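Local coordinates for protein F1 (Vaccinia virus ankara, PDB 4D2M) that binds the BH3 segment of pro-apoptotic Bim and probably blocks host-cell apoptosis as a viral relative of the Bcl-2 proteins, at residues R63-M66 and S67-L71; R70-D73 and L74-L78. The protein carries 1 engineered substitution. All coordinates share one frame; numbering follows the deposited sequence.

How the contacts relate
Contacts 1 and 2 follow one another along a single helix, 54-77. Contact 1 (63-66 with 67-71) covers its middle turns. Contact 2 (70-73 with 74-78) begins where contact 1 ends and runs to the close of the helix. They share R70 and L71, and their centres are about 11 Å apart. Both lie on the same side of the chain's centre, about 17 and 18 Å from it. Both also touch the second subunit, another copy of the protein. Y64 and Y75 meet across this interface: the ring of each packs on the other residue's ring there, planes at about 45°. One helix thus supplies both contacts to the interface between the two copies.

Contact 1: R63-M66 and S67-L71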
ATOM      1  N   ARG A  63       3.240  17.316   4.389  1.00 31.94           N
ATOM      2  CA  ARG A  63       2.676  16.402   3.399  1.00 29.39           C
ATOM      3  C   ARG A  63       2.200  17.141   2.153  1.00 26.70           C
ATOM      4  O   ARG A  63       2.424  16.688   1.032  1.00 27.16           O
ATOM      5  CB  ARG A  63       1.502  15.620   3.984  1.00 31.45           C
ATOM      6  CG  ARG A  63       1.872  14.548   4.989  1.00 42.56           C
ATOM      7  CD  ARG A  63       0.702  13.598   5.161  1.00 56.15           C
ATOM      8  NE  ARG A  63       0.828  12.735   6.334  1.00 75.42           N
ATOM      9  CZ  ARG A  63       0.010  12.748   7.385  1.00 93.10           C
ATOM     10  NH1 ARG A  63      -1.025  13.580   7.448  1.00 98.52           N
ATOM     11  NH2 ARG A  63       0.227  11.911   8.388  1.00 99.94           N
ATOM     12  N   TYR A  64       1.526  18.267   2.356  1.00 29.17           N
ATOM     13  CA  TYR A  64       1.000  19.044   1.240  1.00 30.71           C
ATOM     14  C   TYR A  64       2.140  19.559   0.373  1.00 28.62           C
ATOM     15  O   TYR A  64       2.086  19.475  -0.852  1.00 30.42           O
ATOM     16  CB  TYR A  64       0.146  20.217   1.735  1.00 32.68           C
ATOM     17  CG  TYR A  64      -0.523  20.978   0.610  1.00 29.41           C
ATOM     18  CD1 TYR A  64       0.136  22.007  -0.051  1.00 32.54           C
ATOM     19  CD2 TYR A  64      -1.806  20.654   0.196  1.00 28.98           C
ATOM     20  CE1 TYR A  64      -0.471  22.696  -1.087  1.00 32.07           C
ATOM     21  CE2 TYR A  64      -2.421  21.338  -0.837  1.00 31.68           C
ATOM     22  CZ  TYR A  64      -1.751  22.354  -1.474  1.00 33.97           C
ATOM     23  OH  TYR A  64      -2.370  23.027  -2.500  1.00 42.55           O
ATOM     24  N   TYR A  65       3.174  20.089   1.018  1.00 26.20           N
ATOM     25  CA  TYR A  65       4.323  20.634   0.305  1.00 27.97           C
ATOM     26  C   TYR A  65       5.002  19.577  -0.548  1.00 27.07           C
ATOM     27  O   TYR A  65       5.339  19.825  -1.704  1.00 26.82           O
ATOM     28  CB  TYR A  65       5.332  21.231   1.286  1.00 29.36           C
ATOM     29  CG  TYR A  65       6.612  21.693   0.627  1.00 29.44           C
ATOM     30  CD1 TYR A  65       6.648  22.866  -0.114  1.00 30.80           C
ATOM     31  CD2 TYR A  65       7.787  20.963   0.754  1.00 29.97           C
ATOM     32  CE1 TYR A  65       7.815  23.294  -0.717  1.00 31.91           C
ATOM     33  CE2 TYR A  65       8.958  21.383   0.157  1.00 31.46           C
ATOM     34  CZ  TYR A  65       8.969  22.549  -0.577  1.00 32.43           C
ATOM     35  OH  TYR A  65      10.139  22.966  -1.169  1.00 34.27           O
ATOM     36  N   MET A  66       5.202  18.395   0.027  1.00 31.23           N
ATOM     37  CA  MET A  66       5.858  17.307  -0.684  1.00 30.67           C
ATOM     38  C   MET A  66       5.052  16.904  -1.915  1.00 25.28           C
ATOM     39  O   MET A  66       5.600  16.762  -3.006  1.00 26.49           O
ATOM     40  CB  MET A  66       6.050  16.102   0.241  1.00 33.36           C
ATOM     41  CG  MET A  66       7.084  16.326   1.334  1.00 34.13           C
ATOM     42  SD  MET A  66       7.235  14.927   2.463  1.00 37.12           S
ATOM     43  CE  MET A  66       8.646  15.442   3.438  1.00 36.80           C
ATOM     44  N   SER A  67       3.750  16.731  -1.735  1.00 25.70           N
ATOM     45  CA  SER A  67       2.883  16.272  -2.814  1.00 29.75           C
ATOM     46  C   SER A  67       2.703  17.349  -3.880  1.00 29.57           C
ATOM     47  O   SER A  67       2.703  17.057  -5.075  1.00 28.41           O
ATOM     48  CB  SER A  67       1.520  15.853  -2.260  1.00 33.21           C
ATOM     49  OG  SER A  67       1.635  14.720  -1.416  1.00 34.55           O
ATOM     50  N   LYS A  68       2.547  18.594  -3.444  1.00 29.43           N
ATOM     51  CA  LYS A  68       2.380  19.708  -4.366  1.00 29.09           C
ATOM     52  C   LYS A  68       3.637  19.881  -5.212  1.00 34.04           C
ATOM     53  O   LYS A  68       3.556  20.075  -6.426  1.00 36.56           O
ATOM     54  CB  LYS A  68       2.063  20.994  -3.597  1.00 30.41           C
ATOM     55  CG  LYS A  68       1.844  22.226  -4.470  1.00 40.96           C
ATOM     56  CD  LYS A  68       0.715  22.019  -5.465  1.00 49.18           C
ATOM     57  CE  LYS A  68       0.137  23.345  -5.939  1.00 56.81           C
ATOM     58  NZ  LYS A  68       1.183  24.285  -6.427  1.00 59.39           N
ATOM     59  N   GLN A  69       4.795  19.798  -4.564  1.00 32.59           N
ATOM     60  CA  GLN A  69       6.076  19.896  -5.253  1.00 34.05           C
ATOM     61  C   GLN A  69       6.227  18.791  -6.291  1.00 33.82           C
ATOM     62  O   GLN A  69       6.716  19.029  -7.396  1.00 33.97           O
ATOM     63  CB  GLN A  69       7.231  19.828  -4.252  1.00 40.12           C
ATOM     64  CG  GLN A  69       7.482  21.123  -3.509  1.00 41.11           C
ATOM     65  CD  GLN A  69       7.999  22.220  -4.417  1.00 37.85           C
ATOM     66  OE1 GLN A  69       8.947  22.020  -5.176  1.00 41.19           O
ATOM     67  NE2 GLN A  69       7.370  23.384  -4.352  1.00 36.42           N
ATOM     68  N   ARG A  70       5.816  17.582  -5.926  1.00 28.78           N
ATOM     69  CA  ARG A  70       5.880  16.456  -6.846  1.00 26.71           C
ATOM     70  C   ARG A  70       5.021  16.704  -8.080  1.00 29.50           C
ATOM     71  O   ARG A  70       5.456  16.471  -9.208  1.00 31.68           O
ATOM     72  CB  ARG A  70       5.427  15.172  -6.160  1.00 28.85           C
ATOM     73  CG  ARG A  70       5.203  14.022  -7.128  1.00 40.64           C
ATOM     74  CD  ARG A  70       4.656  12.818  -6.414  1.00 57.77           C
ATOM     75  NE  ARG A  70       4.119  11.836  -7.351  1.00 69.92           N
ATOM     76  CZ  ARG A  70       4.869  11.074  -8.139  1.00 77.11           C
ATOM     77  NH1 ARG A  70       6.190  11.186  -8.109  1.00 78.78           N
ATOM     78  NH2 ARG A  70       4.301  10.204  -8.964  1.00 80.75           N
ATOM     79  N   LEU A  71       3.790  17.150  -7.854  1.00 31.97           N
ATOM     80  CA  LEU A  71       2.848  17.361  -8.944  1.00 35.04           C
ATOM     81  C   LEU A  71       3.332  18.479  -9.858  1.00 31.74           C
ATOM     82  O   LEU A  71       3.205  18.389 -11.078  1.00 38.86           O
ATOM     83  CB  LEU A  71       1.456  17.681  -8.391  1.00 43.60           C
ATOM     84  CG  LEU A  71       0.265  16.905  -8.967  1.00 45.65           C
ATOM     85  CD1 LEU A  71       0.482  15.398  -8.964  1.00 39.06           C
ATOM     86  CD2 LEU A  71      -0.980  17.230  -8.167  1.00 46.69           C
TER
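The Y65 ring carries Q69 on one face. Q69 CG stands over it, 3.7 Å from the ring centroid and 18° off the ring normal, a CH-pi contact. The Q69 amide plane is turned 27° from the ring, and its NE2 lies 3.7 Å from Y65 CE1. CG sits beside the backbone N (chi1 -78°), and one bend at chi2 brings the amide to the rim of the ring. The polar ends reach the second subunit: Y65 OH hydrogen-bonds to OD1 of its D94, and Q69 OE1 to NH2 of its R150. On another flank, K68 runs alongside Y64 in the same direction. Its CB meets the Y64 ring obliquely, 4.0 Å from CE1.

In the backbone, K68 N donates to Y64 O at 2.8 Å, and Q69 N to Y65 O at 2.9 Å. S67 N bonds R63 O at 3.1 Å. S67 OG, 3.2 Å from R63 O, has at best a weak hydrogen bond there and another to a methylpentanediol, probably from the crystallisation liquor.

Such i to i+4 pairs are regular alpha-helix spacing. The Y64/K68 and Y65/Q69 flanks both pack on the second subunit of this Bcl-2-like protein.

Contact 2: R70-D73 and L74-L78; sequences RLDD and LYRQL
The last turns of helix 54-77 hold this contact, a set of i to i+3 and i to i+4 pairs. R76 folds back along the helix toward D72 and D73. Its CG lies beside the backbone N (chi1 -71°), and the chain then runs extended to NE. D72 CB, 3.7 Å from R76 NH2, and D72 O lie over the same guanidinium face, the oxygen offset toward the rim. D73 OD1 sits at the guanidinium edge, in plane, and salt-bridges R76 NH1 at 3.5 Å. The carboxylate is turned 67° from the guanidinium. D72 OD2, 4.4 Å from R76 NH2, lies well out of the guanidinium plane, so no N-H points at it and only charge acts. It also has a long, weak ion pair with K68.

The i to i+4 backbone bonds lengthen toward the end. L74 N to R70 O is 2.8 Å, and Q77 N to D73 O is weak at 3.4 Å. L78 N bonds Y75 O, three back, at 3.1 Å as L78 leaves helical geometry.

R83 of the next helix, 80-99, bonds weakly to the Y75 and L78 carbonyls. L71 packs on L71 of the second subunit, and L74 on its I47.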
ATOM      1  N   ARG A  70       5.816  17.582  -5.926  1.00 28.78           N
ATOM      2  CA  ARG A  70       5.880  16.456  -6.846  1.00 26.71           C
ATOM      3  C   ARG A  70       5.021  16.704  -8.080  1.00 29.50           C
ATOM      4  O   ARG A  70       5.456  16.471  -9.208  1.00 31.68           O
ATOM      5  CB  ARG A  70       5.427  15.172  -6.160  1.00 28.85           C
ATOM      6  CG  ARG A  70       5.203  14.022  -7.128  1.00 40.64           C
ATOM      7  CD  ARG A  70       4.656  12.818  -6.414  1.00 57.77           C
ATOM      8  NE  ARG A  70       4.119  11.836  -7.351  1.00 69.92           N
ATOM      9  CZ  ARG A  70       4.869  11.074  -8.139  1.00 77.11           C
ATOM     10  NH1 ARG A  70       6.190  11.186  -8.109  1.00 78.78           N
ATOM     11  NH2 ARG A  70       4.301  10.204  -8.964  1.00 80.75           N
ATOM     12  N   LEU A  71       3.790  17.150  -7.854  1.00 31.97           N
ATOM     13  CA  LEU A  71       2.848  17.361  -8.944  1.00 35.04           C
ATOM     14  C   LEU A  71       3.332  18.479  -9.858  1.00 31.74           C
ATOM     15  O   LEU A  71       3.205  18.389 -11.078  1.00 38.86           O
ATOM     16  CB  LEU A  71       1.456  17.681  -8.391  1.00 43.60           C
ATOM     17  CG  LEU A  71       0.265  16.905  -8.967  1.00 45.65           C
ATOM     18  CD1 LEU A  71       0.482  15.398  -8.964  1.00 39.06           C
ATOM     19  CD2 LEU A  71      -0.980  17.230  -8.167  1.00 46.69           C
ATOM     20  N   ASP A  72       3.892  19.528  -9.263  1.00 30.99           N
ATOM     21  CA  ASP A  72       4.465  20.628 -10.028  1.00 36.82           C
ATOM     22  C   ASP A  72       5.594  20.134 -10.927  1.00 41.11           C
ATOM     23  O   ASP A  72       5.646  20.467 -12.110  1.00 44.53           O
ATOM     24  CB  ASP A  72       4.984  21.720  -9.091  1.00 39.55           C
ATOM     25  CG  ASP A  72       3.866  22.542  -8.474  1.00 43.44           C
ATOM     26  OD1 ASP A  72       2.685  22.174  -8.640  1.00 50.63           O
ATOM     27  OD2 ASP A  72       4.172  23.557  -7.815  1.00 44.51           O
ATOM     28  N   ASP A  73       6.492  19.329 -10.366  1.00 36.56           N
ATOM     29  CA  ASP A  73       7.644  18.847 -11.118  1.00 39.99           C
ATOM     30  C   ASP A  73       7.230  17.837 -12.177  1.00 33.61           C
ATOM     31  O   ASP A  73       7.836  17.766 -13.245  1.00 37.57           O
ATOM     32  CB  ASP A  73       8.678  18.223 -10.185  1.00 47.01           C
ATOM     33  CG  ASP A  73       9.958  17.846 -10.907  1.00 50.77           C
ATOM     34  OD1 ASP A  73      10.811  18.735 -11.110  1.00 46.55           O
ATOM     35  OD2 ASP A  73      10.109  16.662 -11.274  1.00 56.80           O
ATOM     36  N   LEU A  74       6.205  17.049 -11.876  1.00 29.69           N
ATOM     37  CA  LEU A  74       5.694  16.084 -12.839  1.00 32.02           C
ATOM     38  C   LEU A  74       5.158  16.815 -14.068  1.00 35.96           C
ATOM     39  O   LEU A  74       5.474  16.452 -15.200  1.00 35.82           O
ATOM     40  CB  LEU A  74       4.605  15.214 -12.210  1.00 32.59           C
ATOM     41  CG  LEU A  74       3.940  14.172 -13.114  1.00 42.29           C
ATOM     42  CD1 LEU A  74       4.974  13.275 -13.781  1.00 50.86           C
ATOM     43  CD2 LEU A  74       2.948  13.331 -12.313  1.00 44.36           C
ATOM     44  N   TYR A  75       4.366  17.858 -13.838  1.00 36.56           N
ATOM     45  CA  TYR A  75       3.792  18.634 -14.933  1.00 38.74           C
ATOM     46  C   TYR A  75       4.871  19.266 -15.816  1.00 38.13           C
ATOM     47  O   TYR A  75       4.740  19.280 -17.040  1.00 42.40           O
ATOM     48  CB  TYR A  75       2.865  19.725 -14.392  1.00 41.53           C
ATOM     49  CG  TYR A  75       2.028  20.390 -15.464  1.00 42.32           C
ATOM     50  CD1 TYR A  75       0.806  19.851 -15.852  1.00 45.34           C
ATOM     51  CD2 TYR A  75       2.460  21.551 -16.091  1.00 37.30           C
ATOM     52  CE1 TYR A  75       0.039  20.453 -16.835  1.00 35.47           C
ATOM     53  CE2 TYR A  75       1.698  22.158 -17.071  1.00 34.49           C
ATOM     54  CZ  TYR A  75       0.491  21.604 -17.439  1.00 33.53           C
ATOM     55  OH  TYR A  75      -0.268  22.206 -18.414  1.00 34.93           O
ATOM     56  N   ARG A  76       5.931  19.782 -15.198  1.00 32.32           N
ATOM     57  CA  ARG A  76       7.023  20.407 -15.948  1.00 42.88           C
ATOM     58  C   ARG A  76       7.653  19.430 -16.937  1.00 39.47           C
ATOM     59  O   ARG A  76       8.154  19.834 -17.984  1.00 44.01           O
ATOM     60  CB  ARG A  76       8.102  20.941 -15.000  1.00 58.24           C
ATOM     61  CG  ARG A  76       7.687  22.163 -14.195  1.00 72.79           C
ATOM     62  CD  ARG A  76       8.848  22.717 -13.382  1.00 89.34           C
ATOM     63  NE  ARG A  76       8.392  23.398 -12.167  1.00103.48           N
ATOM     64  CZ  ARG A  76       8.477  22.900 -10.933  1.00112.18           C
ATOM     65  NH1 ARG A  76       9.015  21.707 -10.708  1.00113.72           N
ATOM     66  NH2 ARG A  76       8.026  23.610  -9.907  1.00115.37           N
ATOM     67  N   GLN A  77       7.615  18.146 -16.597  1.00 40.08           N
ATOM     68  CA  GLN A  77       8.247  17.107 -17.404  1.00 42.35           C
ATOM     69  C   GLN A  77       7.337  16.594 -18.514  1.00 41.85           C
ATOM     70  O   GLN A  77       7.814  16.037 -19.503  1.00 43.92           O
ATOM     71  CB  GLN A  77       8.669  15.938 -16.515  1.00 44.87           C
ATOM     72  CG  GLN A  77       9.729  16.289 -15.485  1.00 55.63           C
ATOM     73  CD  GLN A  77       9.925  15.192 -14.458  1.00 67.80           C
ATOM     74  OE1 GLN A  77       9.703  14.014 -14.742  1.00 67.99           O
ATOM     75  NE2 GLN A  77      10.334  15.574 -13.254  1.00 75.15           N
ATOM     76  N   LEU A  78       6.031  16.770 -18.349  1.00 47.25           N
ATOM     77  CA  LEU A  78       5.073  16.265 -19.326  1.00 46.90           C
ATOM     78  C   LEU A  78       5.218  16.984 -20.666  1.00 45.10           C
ATOM     79  O   LEU A  78       5.395  18.203 -20.700  1.00 42.79           O
ATOM     80  CB  LEU A  78       3.640  16.420 -18.810  1.00 46.50           C
ATOM     81  CG  LEU A  78       3.246  15.582 -17.589  1.00 40.21           C
ATOM     82  CD1 LEU A  78       1.783  15.816 -17.244  1.00 37.08           C
ATOM     83  CD2 LEU A  78       3.511  14.099 -17.814  1.00 34.22           C
TER
HETATM   84  O   HOH W   1      11.886  18.208 -14.246  1.00173.17           O